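Local coordinates for protein glycogen accumulation regulator GarA (Mycobacterium tuberculosis, PDB 6I2P) that probably regulates glycogen accumulation in mycobacterial signalling through a forkhead-associated (FHA) domain and is a substrate of the serine/threonine kinase PknB, at residues 47-52 against 147-151. Residues are numbered along the deposited sequence.
Sequences SGVEGL and FLTGP
At the surface of the FHA beta-sandwich, where strand 143-149 runs out toward Pro151, the irregular segment 47-52, leading into strand 57-61, crosses residues Leu148 to Pro151; the end-to-end directions differ by 112°. Ser47 CB touches Pro151 CB at 3.8 Å, and a water donates to Ser47 O (3.0 Å) and to Gly150 O (2.8 Å). Gly48 is fully extended (phi/psi -155/-175), its CA 4.2 Å from Pro151 CA; a CB here would clash with Gly150 C. Val49 supplies the one direct hydrogen bond, N to Thr149 O (2.8 Å, 166°), while Gly150 CA makes a CA-H...O contact with Val49 O at 3.5 Å. Val49, in the m rotamer, brings CG1 to 3.9 Å from Leu148 CD2. Glu50 points away, and Gly51, at phi/psi 73/14, turns the chain so that Leu52 (mt) faces the strand again, also touching Leu58 and Leu72 of the sheet. Leu52 CD1 stops 3.6 Å from Leu148 O and 4.1 Å from Thr149 CA.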
# COMPACT_ATOMS: atom_id res chain seq x y z
N SER C 47 37.59 -2.97 -12.08
CA SER C 47 37.14 -4.09 -11.26
C SER C 47 36.37 -3.64 -10.01
O SER C 47 35.38 -4.29 -9.64
CB SER C 47 38.31 -4.98 -10.87
OG SER C 47 37.87 -6.24 -10.37
N GLY C 48 36.82 -2.56 -9.37
CA GLY C 48 36.20 -2.02 -8.16
C GLY C 48 36.44 -0.55 -7.90
O GLY C 48 37.03 0.14 -8.74
N VAL C 49 35.98 -0.05 -6.74
CA VAL C 49 36.10 1.36 -6.35
C VAL C 49 37.38 1.66 -5.55
O VAL C 49 38.11 0.75 -5.16
CB VAL C 49 34.83 1.93 -5.65
CG1 VAL C 49 33.59 1.83 -6.53
CG2 VAL C 49 34.59 1.27 -4.29
N GLU C 50 37.64 2.96 -5.33
CA GLU C 50 38.79 3.49 -4.58
C GLU C 50 38.36 4.04 -3.22
O GLU C 50 37.18 4.30 -2.99
CB GLU C 50 39.48 4.61 -5.37
CG GLU C 50 40.25 4.13 -6.58
CD GLU C 50 40.95 5.27 -7.28
OE1 GLU C 50 42.07 5.64 -6.84
OE2 GLU C 50 40.40 5.79 -8.27
N GLY C 51 39.35 4.22 -2.34
CA GLY C 51 39.15 4.78 -1.00
C GLY C 51 38.49 3.91 0.04
O GLY C 51 38.06 4.41 1.08
N LEU C 52 38.38 2.60 -0.22
CA LEU C 52 37.79 1.67 0.74
C LEU C 52 38.90 0.82 1.36
O LEU C 52 39.75 0.32 0.61
CB LEU C 52 36.72 0.77 0.09
CG LEU C 52 35.37 1.40 -0.28
CD1 LEU C 52 34.43 0.35 -0.83
CD2 LEU C 52 34.71 2.06 0.92
N PHE C 147 25.92 -1.84 -3.82
CA PHE C 147 27.05 -2.50 -3.17
C PHE C 147 28.31 -2.12 -3.93
O PHE C 147 28.39 -2.30 -5.15
CB PHE C 147 26.84 -4.03 -3.15
CG PHE C 147 28.04 -4.82 -2.69
CD1 PHE C 147 29.00 -5.26 -3.59
CD2 PHE C 147 28.21 -5.14 -1.34
CE1 PHE C 147 30.11 -5.99 -3.16
CE2 PHE C 147 29.31 -5.88 -0.92
CZ PHE C 147 30.26 -6.29 -1.83
N LEU C 148 29.31 -1.60 -3.20
CA LEU C 148 30.60 -1.18 -3.76
C LEU C 148 31.74 -1.82 -3.01
O LEU C 148 31.74 -1.86 -1.79
CB LEU C 148 30.76 0.35 -3.76
CG LEU C 148 29.71 1.19 -4.50
CD1 LEU C 148 29.83 2.65 -4.12
CD2 LEU C 148 29.81 1.02 -6.02
N THR C 149 32.74 -2.32 -3.75
CA THR C 149 33.92 -2.94 -3.17
C THR C 149 35.15 -2.57 -3.99
O THR C 149 35.01 -2.09 -5.10
CB THR C 149 33.70 -4.47 -2.95
OG1 THR C 149 34.69 -4.96 -2.06
CG2 THR C 149 33.67 -5.27 -4.26
N GLY C 150 36.34 -2.80 -3.43
CA GLY C 150 37.60 -2.51 -4.10
C GLY C 150 37.99 -3.54 -5.14
O GLY C 150 37.34 -4.58 -5.26
N PRO C 151 39.08 -3.30 -5.92
CA PRO C 151 39.50 -4.30 -6.91
C PRO C 151 40.37 -5.40 -6.30
O PRO C 151 40.32 -5.64 -5.09
CB PRO C 151 40.27 -3.48 -7.95
CG PRO C 151 40.43 -2.10 -7.36
CD PRO C 151 39.97 -2.13 -5.94
O HOH W 1 35.53 -5.80 -7.08